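Local coordinates for Uly1 (Catenovulum maritimum, PDB 7DRQ), which probably cleaves ulvan, the sulfated polysaccharide of green algae, as a calcium-binding lyase of polysaccharide lyase family 24, at residues Val104-Asn109 and His129-Asn134; His123-Met128 and Asp146-Ser151. One frame throughout, in Å; residues are numbered along the deposited sequence.

Contact 1 (Val104-Asn109 and His129-Asn134)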
ATOM      1  N   VAL A 104       7.440  19.553  -4.978  1.00 13.93           N
ATOM      2  CA  VAL A 104       6.821  19.201  -3.704  1.00 12.93           C
ATOM      3  C   VAL A 104       6.568  17.702  -3.711  1.00 13.97           C
ATOM      4  O   VAL A 104       5.682  17.217  -4.427  1.00 14.69           O
ATOM      5  CB  VAL A 104       5.522  19.975  -3.444  1.00 14.87           C
ATOM      6  CG1 VAL A 104       4.946  19.552  -2.094  1.00 15.93           C
ATOM      7  CG2 VAL A 104       5.780  21.470  -3.470  1.00 14.62           C
ATOM      8  N   GLY A 105       7.312  16.976  -2.883  1.00 15.18           N
ATOM      9  CA  GLY A 105       7.218  15.522  -2.884  1.00 13.69           C
ATOM     10  C   GLY A 105       5.884  15.035  -2.339  1.00 13.32           C
ATOM     11  O   GLY A 105       5.319  15.602  -1.401  1.00 15.04           O
ATOM     12  N   GLU A 106       5.389  13.947  -2.922  1.00 12.52           N
ATOM     13  CA  GLU A 106       4.017  13.501  -2.686  1.00 10.82           C
ATOM     14  C   GLU A 106       4.043  11.991  -2.426  1.00 13.18           C
ATOM     15  O   GLU A 106       4.074  11.189  -3.361  1.00 13.30           O
ATOM     16  CB  GLU A 106       3.158  13.911  -3.894  1.00 16.21           C
ATOM     17  CG  GLU A 106       1.834  13.235  -4.133  1.00 17.81           C
ATOM     18  CD  GLU A 106       0.826  13.344  -3.003  1.00 14.97           C
ATOM     19  OE1 GLU A 106       1.080  12.742  -1.953  1.00 15.39           O
ATOM     20  OE2 GLU A 106      -0.258  13.962  -3.192  1.00 16.94           O
ATOM     21  N   THR A 107       4.049  11.593  -1.145  1.00 14.04           N
ATOM     22  CA  THR A 107       4.234  10.180  -0.816  1.00 11.93           C
ATOM     23  C   THR A 107       2.994   9.325  -1.063  1.00 12.42           C
ATOM     24  O   THR A 107       3.079   8.104  -0.896  1.00 12.38           O
ATOM     25  CB  THR A 107       4.704   9.999   0.639  1.00 11.91           C
ATOM     26  OG1 THR A 107       3.889  10.771   1.533  1.00 13.41           O
ATOM     27  CG2 THR A 107       6.184  10.415   0.791  1.00 11.56           C
ATOM     28  N   HIS A 108       1.850   9.904  -1.455  1.00 11.23           N
ATOM     29  CA  HIS A 108       0.776   9.052  -1.954  1.00 13.60           C
ATOM     30  C   HIS A 108       1.199   8.343  -3.229  1.00 12.82           C
ATOM     31  O   HIS A 108       0.692   7.258  -3.538  1.00 12.57           O
ATOM     32  CB  HIS A 108      -0.491   9.856  -2.260  1.00 11.72           C
ATOM     33  CG  HIS A 108      -1.178  10.397  -1.045  1.00 13.58           C
ATOM     34  ND1 HIS A 108      -0.831  11.603  -0.472  1.00 13.47           N
ATOM     35  CD2 HIS A 108      -2.203   9.907  -0.309  1.00 14.56           C
ATOM     36  CE1 HIS A 108      -1.606  11.824   0.577  1.00 15.55           C
ATOM     37  NE2 HIS A 108      -2.453  10.815   0.692  1.00 15.07           N
ATOM     38  N   ASN A 109       2.083   8.968  -3.998  1.00  9.71           N
ATOM     39  CA  ASN A 109       2.284   8.646  -5.408  1.00 11.59           C
ATOM     40  C   ASN A 109       3.326   7.556  -5.597  1.00 11.24           C
ATOM     41  O   ASN A 109       4.292   7.712  -6.340  1.00 13.69           O
ATOM     42  CB  ASN A 109       2.677   9.908  -6.165  1.00 13.95           C
ATOM     43  CG  ASN A 109       1.523  10.868  -6.322  1.00 17.10           C
ATOM     44  OD1 ASN A 109       0.591  10.871  -5.516  1.00 15.40           O
ATOM     45  ND2 ASN A 109       1.590  11.712  -7.352  1.00 16.03           N
ATOM     46  N   HIS A 129      -2.549  10.297  -7.365  1.00 12.86           N
ATOM     47  CA  HIS A 129      -3.310  10.661  -6.169  1.00 11.61           C
ATOM     48  C   HIS A 129      -4.651  11.246  -6.622  1.00 11.75           C
ATOM     49  O   HIS A 129      -4.868  12.462  -6.578  1.00 15.33           O
ATOM     50  CB  HIS A 129      -2.545  11.629  -5.266  1.00 13.26           C
ATOM     51  CG  HIS A 129      -3.210  11.858  -3.943  1.00 16.60           C
ATOM     52  ND1 HIS A 129      -2.667  12.666  -2.965  1.00 16.81           N
ATOM     53  CD2 HIS A 129      -4.365  11.372  -3.429  1.00 13.41           C
ATOM     54  CE1 HIS A 129      -3.471  12.685  -1.916  1.00 17.23           C
ATOM     55  NE2 HIS A 129      -4.507  11.906  -2.170  1.00 15.72           N
ATOM     56  N   ALA A 130      -5.551  10.356  -7.045  1.00 13.47           N
ATOM     57  CA  ALA A 130      -6.922  10.723  -7.408  1.00 12.84           C
ATOM     58  C   ALA A 130      -6.964  11.772  -8.520  1.00 15.19           C
ATOM     59  O   ALA A 130      -7.788  12.692  -8.504  1.00 15.82           O
ATOM     60  CB  ALA A 130      -7.695  11.203  -6.178  1.00 12.72           C
ATOM     61  N   TYR A 131      -6.092  11.631  -9.511  1.00 15.70           N
ATOM     62  CA  TYR A 131      -6.101  12.608 -10.589  1.00 14.20           C
ATOM     63  C   TYR A 131      -7.212  12.288 -11.583  1.00 13.48           C
ATOM     64  O   TYR A 131      -7.713  11.164 -11.655  1.00 13.34           O
ATOM     65  CB  TYR A 131      -4.740  12.663 -11.286  1.00 13.59           C
ATOM     66  CG  TYR A 131      -3.618  12.989 -10.321  1.00 12.61           C
ATOM     67  CD1 TYR A 131      -3.784  13.954  -9.339  1.00 14.10           C
ATOM     68  CD2 TYR A 131      -2.410  12.308 -10.375  1.00 12.50           C
ATOM     69  CE1 TYR A 131      -2.760  14.259  -8.437  1.00 13.77           C
ATOM     70  CE2 TYR A 131      -1.385  12.592  -9.476  1.00 13.06           C
ATOM     71  CZ  TYR A 131      -1.567  13.561  -8.512  1.00 14.27           C
ATOM     72  OH  TYR A 131      -0.556  13.848  -7.628  1.00 13.89           O
ATOM     73  N   ARG A 132      -7.610  13.312 -12.340  1.00 14.10           N
ATOM     74  CA  ARG A 132      -8.691  13.218 -13.312  1.00 14.71           C
ATOM     75  C   ARG A 132      -8.317  14.067 -14.516  1.00 11.74           C
ATOM     76  O   ARG A 132      -7.341  14.815 -14.487  1.00 13.81           O
ATOM     77  CB  ARG A 132     -10.034  13.682 -12.716  1.00 17.43           C
ATOM     78  CG  ARG A 132      -9.890  14.865 -11.786  1.00 18.50           C
ATOM     79  CD  ARG A 132     -11.161  15.139 -10.977  1.00 25.38           C
ATOM     80  NE  ARG A 132     -10.851  15.879  -9.747  1.00 32.65           N
ATOM     81  CZ  ARG A 132     -10.662  17.197  -9.688  1.00 36.70           C
ATOM     82  NH1 ARG A 132     -10.749  17.941 -10.786  1.00 31.68           N
ATOM     83  NH2 ARG A 132     -10.386  17.777  -8.528  1.00 34.80           N
ATOM     84  N   GLU A 133      -9.115  13.966 -15.585  1.00 13.12           N
ATOM     85  CA  GLU A 133      -8.733  14.643 -16.823  1.00 15.36           C
ATOM     86  C   GLU A 133      -8.656  16.155 -16.646  1.00 16.29           C
ATOM     87  O   GLU A 133      -7.882  16.818 -17.344  1.00 20.89           O
ATOM     88  CB  GLU A 133      -9.698  14.282 -17.951  1.00 15.36           C
ATOM     89  CG  GLU A 133     -11.104  14.812 -17.778  1.00 15.24           C
ATOM     90  CD  GLU A 133     -12.026  14.253 -18.831  1.00 21.03           C
ATOM     91  OE1 GLU A 133     -11.516  13.910 -19.916  1.00 19.59           O
ATOM     92  OE2 GLU A 133     -13.239  14.136 -18.573  1.00 21.14           O
ATOM     93  N   ASN A 134      -9.427  16.719 -15.713  1.00 16.24           N
ATOM     94  CA  ASN A 134      -9.395  18.155 -15.485  1.00 19.68           C
ATOM     95  C   ASN A 134      -8.657  18.517 -14.198  1.00 17.79           C
ATOM     96  O   ASN A 134      -8.903  19.581 -13.623  1.00 17.62           O
ATOM     97  CB  ASN A 134     -10.813  18.732 -15.491  1.00 18.65           C
ATOM     98  CG  ASN A 134     -11.657  18.218 -14.352  1.00 23.88           C
ATOM     99  OD1 ASN A 134     -11.372  17.169 -13.772  1.00 27.50           O
ATOM    100  ND2 ASN A 134     -12.697  18.967 -14.005  1.00 26.89           N
TER
HETATM  101  O   HOH W   1      -1.095  15.276  -5.368  1.00 16.41           O
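His108 and His129 stack face to face, their ring centroids 3.6 Å apart and their planes 23° from parallel, with CE1 of His129 over the centre of the His108 ring. Flat rings can pack this closely while both ND1 edges stay turned to Glu106, whose two carboxylate oxygens serve two imidazole N-H groups at once. His129 ND1 gives its N-H to Glu106 OE2 at 2.7 Å, nearly straight and in the imidazole plane but from above the carboxylate. Glu106 OE1 takes the N-H of His108 ND1 at 2.7 Å and the backbone N-H of His108 at 3.0 Å. An alanine at Glu106 would probably leave both ND1 donors without this acceptor and the imidazoles freer to turn. A water joins Glu106 OE2 to Tyr131 OH, which also accepts from Asn109 ND2 at 3.0 Å, tip to tip. The same ND2 is held by Asp127 OD1, two bonds that set the amide's rotation. A type I turn from Glu106 to Asn109 brings Glu106 and His108 round to one partner. The motif is two His-carboxylate bonds to one glutamate beside a histidine stack; it lies where the chains entering strand 111-115 and leaving strand 122-126 meet, in a beta-propeller-clan protein.

Contact 2 (His123-Met128 and Asp146-Ser151); sequences HLLYDM and DYFRYS
His123 and Tyr150 lie side by side on neighbouring antiparallel strands of a beta-propeller blade, ring planes 3° apart, rim to rim. His123 ND1 and Tyr150 OH share a hydrogen bond of 2.6 Å, and Trp240 gives that hydroxyl a second partner. Leu124 forms a hydrogen-bonded pair with Ser151: Leu124 N bonds to Ser151 O, and Ser151 N to Leu124 O, each at 2.8 Å. Leu125 faces Tyr150 across the next, non-hydrogen-bonded pair; its branch CD2 packs on Tyr150 CB at 3.6 Å and also meets Phe148 CZ, apolar bulk suited to a face covered by strands 201-208 and 214-220. Tyr126 N bonds to Arg149 O, an oxygen that also lies over a face of the Tyr126 ring. With CG in the crowded position between backbone N and carbonyl carbon, chi1 (44°) sends CG across toward the strand of Ser151, and Tyr126 OH ends 2.7 Å from Ser151 OG, whose other partner is Tyr184 O. Asp127 takes up a left-handed backbone conformation beyond the strand's end. Arg149, long and with several N-H groups, can span two aspartates: NH1 bonds to Asp127 O at 2.9 Å and makes a salt bridge to Asp127 OD2 at 3.2 Å, while NH2 pairs with Asp146 OD2. Asp127 OD2 is held further by His93, and Asp146 by Lys185 of a calcium site. Met128, here selenomethionine, closes the segment with a Met-aromatic contact, its SE approaching Phe148 CD1 obliquely at 3.6 Å.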
ATOM      1  N   HIS A 123       3.776  -5.704 -14.081  1.00  8.90           N
ATOM      2  CA  HIS A 123       2.808  -4.611 -14.035  1.00 10.36           C
ATOM      3  C   HIS A 123       3.271  -3.538 -13.065  1.00 11.75           C
ATOM      4  O   HIS A 123       3.690  -3.851 -11.946  1.00 10.57           O
ATOM      5  CB  HIS A 123       1.440  -5.152 -13.647  1.00 13.58           C
ATOM      6  CG  HIS A 123       1.006  -6.270 -14.532  1.00 12.00           C
ATOM      7  ND1 HIS A 123       0.261  -6.059 -15.672  1.00 11.50           N
ATOM      8  CD2 HIS A 123       1.291  -7.594 -14.505  1.00 13.23           C
ATOM      9  CE1 HIS A 123       0.070  -7.211 -16.289  1.00 11.38           C
ATOM     10  NE2 HIS A 123       0.678  -8.160 -15.600  1.00 12.83           N
ATOM     11  N   LEU A 124       3.192  -2.281 -13.505  1.00 11.09           N
ATOM     12  CA  LEU A 124       3.579  -1.120 -12.711  1.00 10.13           C
ATOM     13  C   LEU A 124       2.457  -0.091 -12.716  1.00 12.14           C
ATOM     14  O   LEU A 124       1.920   0.240 -13.779  1.00 10.36           O
ATOM     15  CB  LEU A 124       4.850  -0.471 -13.262  1.00 10.91           C
ATOM     16  CG  LEU A 124       6.095  -1.355 -13.231  1.00 11.03           C
ATOM     17  CD1 LEU A 124       7.144  -0.782 -14.157  1.00 13.31           C
ATOM     18  CD2 LEU A 124       6.620  -1.435 -11.794  1.00 11.36           C
ATOM     19  N   LEU A 125       2.145   0.441 -11.539  1.00  9.07           N
ATOM     20  CA  LEU A 125       1.193   1.534 -11.389  1.00 11.35           C
ATOM     21  C   LEU A 125       1.852   2.620 -10.564  1.00 10.25           C
ATOM     22  O   LEU A 125       2.387   2.335  -9.490  1.00 10.81           O
ATOM     23  CB  LEU A 125      -0.079   1.044 -10.703  1.00  9.26           C
ATOM     24  CG  LEU A 125      -0.956   0.165 -11.590  1.00 11.48           C
ATOM     25  CD1 LEU A 125      -1.974  -0.567 -10.747  1.00 11.93           C
ATOM     26  CD2 LEU A 125      -1.656   0.982 -12.683  1.00  9.27           C
ATOM     27  N   TYR A 126       1.830   3.865 -11.043  1.00 10.32           N
ATOM     28  CA  TYR A 126       2.646   4.827 -10.314  1.00 10.93           C
ATOM     29  C   TYR A 126       2.136   6.256 -10.425  1.00 11.62           C
ATOM     30  O   TYR A 126       1.461   6.637 -11.382  1.00 11.71           O
ATOM     31  CB  TYR A 126       4.098   4.776 -10.780  1.00 11.53           C
ATOM     32  CG  TYR A 126       4.348   4.708 -12.279  1.00 11.22           C
ATOM     33  CD1 TYR A 126       4.459   5.873 -13.045  1.00 10.38           C
ATOM     34  CD2 TYR A 126       4.569   3.482 -12.910  1.00 12.01           C
ATOM     35  CE1 TYR A 126       4.750   5.810 -14.408  1.00 12.26           C
ATOM     36  CE2 TYR A 126       4.863   3.408 -14.272  1.00 12.05           C
ATOM     37  CZ  TYR A 126       4.953   4.571 -15.017  1.00 13.70           C
ATOM     38  OH  TYR A 126       5.247   4.491 -16.370  1.00 12.13           O
ATOM     39  N   ASP A 127       2.518   7.042  -9.414  1.00 11.42           N
ATOM     40  CA  ASP A 127       2.458   8.501  -9.441  1.00 13.23           C
ATOM     41  C   ASP A 127       1.024   9.002  -9.566  1.00 11.64           C
ATOM     42  O   ASP A 127       0.718   9.861 -10.395  1.00 14.55           O
ATOM     43  CB  ASP A 127       3.338   9.081 -10.549  1.00 14.38           C
ATOM     44  CG  ASP A 127       3.856  10.466 -10.197  1.00 10.86           C
ATOM     45  OD1 ASP A 127       3.834  10.819  -8.997  1.00 12.34           O
ATOM     46  OD2 ASP A 127       4.286  11.203 -11.105  1.00 14.23           O
HETATM   47  N   MSE A 128       0.145   8.446  -8.735  1.00 11.58           N
HETATM   48  CA  MSE A 128      -1.288   8.755  -8.751  1.00 12.54           C
HETATM   49  C   MSE A 128      -1.819   9.183  -7.394  1.00 14.70           C
HETATM   50  O   MSE A 128      -1.573   8.524  -6.383  1.00 15.38           O
HETATM   51  CB  MSE A 128      -2.065   7.531  -9.223  1.00 12.38           C
HETATM   52  CG  MSE A 128      -1.721   7.091 -10.617  1.00 10.97           C
HETATM   53 SE   MSE A 128      -2.967   5.741 -11.171  0.78 13.98          SE
HETATM   54  CE  MSE A 128      -1.843   4.162 -10.853  1.00 13.01           C
ATOM     55  N   ASP A 146      -3.362  11.495 -19.026  1.00 15.68           N
ATOM     56  CA  ASP A 146      -2.292  10.901 -18.232  1.00 14.23           C
ATOM     57  C   ASP A 146      -2.657  10.839 -16.749  1.00 14.51           C
ATOM     58  O   ASP A 146      -1.755  10.769 -15.905  1.00 15.43           O
ATOM     59  CB  ASP A 146      -0.992  11.693 -18.441  1.00 15.66           C
ATOM     60  CG  ASP A 146       0.240  10.924 -18.003  1.00 15.01           C
ATOM     61  OD1 ASP A 146       0.307   9.696 -18.248  1.00 16.95           O
ATOM     62  OD2 ASP A 146       1.154  11.550 -17.413  1.00 16.71           O
ATOM     63  N   TYR A 147      -3.953  10.870 -16.414  1.00 13.99           N
ATOM     64  CA  TYR A 147      -4.396  10.906 -15.020  1.00 13.11           C
ATOM     65  C   TYR A 147      -4.339   9.539 -14.357  1.00 13.91           C
ATOM     66  O   TYR A 147      -4.394   9.458 -13.122  1.00 12.04           O
ATOM     67  CB  TYR A 147      -5.830  11.442 -14.928  1.00 13.67           C
ATOM     68  CG  TYR A 147      -6.771  10.700 -15.845  1.00 14.58           C
ATOM     69  CD1 TYR A 147      -7.373   9.514 -15.442  1.00  9.94           C
ATOM     70  CD2 TYR A 147      -7.037  11.173 -17.124  1.00 15.09           C
ATOM     71  CE1 TYR A 147      -8.230   8.828 -16.284  1.00 13.35           C
ATOM     72  CE2 TYR A 147      -7.883  10.493 -17.971  1.00 14.71           C
ATOM     73  CZ  TYR A 147      -8.472   9.322 -17.547  1.00 11.65           C
ATOM     74  OH  TYR A 147      -9.319   8.638 -18.379  1.00 16.46           O
ATOM     75  N   PHE A 148      -4.239   8.474 -15.155  1.00 11.95           N
ATOM     76  CA  PHE A 148      -4.078   7.105 -14.691  1.00 12.19           C
ATOM     77  C   PHE A 148      -2.838   6.564 -15.392  1.00 11.51           C
ATOM     78  O   PHE A 148      -2.687   6.750 -16.603  1.00 12.24           O
ATOM     79  CB  PHE A 148      -5.320   6.245 -15.023  1.00  9.88           C
ATOM     80  CG  PHE A 148      -5.214   4.819 -14.564  1.00 11.75           C
ATOM     81  CD1 PHE A 148      -5.568   4.470 -13.269  1.00 11.52           C
ATOM     82  CD2 PHE A 148      -4.742   3.832 -15.419  1.00 12.28           C
ATOM     83  CE1 PHE A 148      -5.442   3.167 -12.828  1.00 10.14           C
ATOM     84  CE2 PHE A 148      -4.620   2.515 -14.992  1.00 13.38           C
ATOM     85  CZ  PHE A 148      -4.978   2.178 -13.690  1.00 12.89           C
ATOM     86  N   ARG A 149      -1.938   5.932 -14.636  1.00 12.14           N
ATOM     87  CA  ARG A 149      -0.575   5.689 -15.117  1.00 10.65           C
ATOM     88  C   ARG A 149      -0.187   4.226 -14.914  1.00 12.39           C
ATOM     89  O   ARG A 149       0.191   3.819 -13.811  1.00 12.41           O
ATOM     90  CB  ARG A 149       0.409   6.635 -14.422  1.00  9.41           C
ATOM     91  CG  ARG A 149       0.123   8.103 -14.742  1.00 10.45           C
ATOM     92  CD  ARG A 149       0.861   9.097 -13.843  1.00 11.80           C
ATOM     93  NE  ARG A 149       0.781  10.426 -14.447  1.00 13.54           N
ATOM     94  CZ  ARG A 149       1.052  11.572 -13.832  1.00 14.19           C
ATOM     95  NH1 ARG A 149       1.422  11.585 -12.558  1.00 13.30           N
ATOM     96  NH2 ARG A 149       0.956  12.711 -14.512  1.00 13.92           N
ATOM     97  N   TYR A 150      -0.251   3.446 -15.993  1.00 12.10           N
ATOM     98  CA  TYR A 150      -0.029   2.006 -15.956  1.00 10.58           C
ATOM     99  C   TYR A 150       1.037   1.632 -16.974  1.00 11.51           C
ATOM    100  O   TYR A 150       0.967   2.052 -18.136  1.00 10.29           O
ATOM    101  CB  TYR A 150      -1.350   1.276 -16.255  1.00 10.84           C
ATOM    102  CG  TYR A 150      -1.260  -0.220 -16.450  1.00 10.92           C
ATOM    103  CD1 TYR A 150      -0.569  -1.028 -15.553  1.00 10.32           C
ATOM    104  CD2 TYR A 150      -1.912  -0.829 -17.519  1.00 14.26           C
ATOM    105  CE1 TYR A 150      -0.496  -2.414 -15.736  1.00 11.43           C
ATOM    106  CE2 TYR A 150      -1.864  -2.209 -17.707  1.00 12.29           C
ATOM    107  CZ  TYR A 150      -1.151  -2.994 -16.816  1.00 11.73           C
ATOM    108  OH  TYR A 150      -1.107  -4.357 -17.004  1.00  9.87           O
ATOM    109  N   SER A 151       2.010   0.830 -16.549  1.00 12.19           N
ATOM    110  CA  SER A 151       3.020   0.296 -17.452  1.00 11.40           C
ATOM    111  C   SER A 151       3.047  -1.218 -17.308  1.00 13.52           C
ATOM    112  O   SER A 151       2.819  -1.757 -16.219  1.00 12.02           O
ATOM    113  CB  SER A 151       4.412   0.896 -17.156  1.00 11.67           C
ATOM    114  OG  SER A 151       4.478   2.253 -17.563  1.00 12.83           O
TER

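The two contacts interleave along the chain: 104-109, 123-128, 129-134, then 146-151, with 123-128 running straight on into 129-134. Their centres are 11 Å apart, on the same side of the chain's centre. Contact 2 lies in the sheet of strands 111-115, 122-126 and 150-152, one blade of the propeller; contact 1 joins the loops that precede and follow its first two strands. Asn109 and Asp127 tie them together, ND2 to OD1 at 2.9 Å, and Arg132 and Tyr131 pack on Tyr147. The histidine pair thus lies at the end of the sheet whose salt-bridge network approaches a bound calcium ion, about 8 Å from the Arg149 side chain.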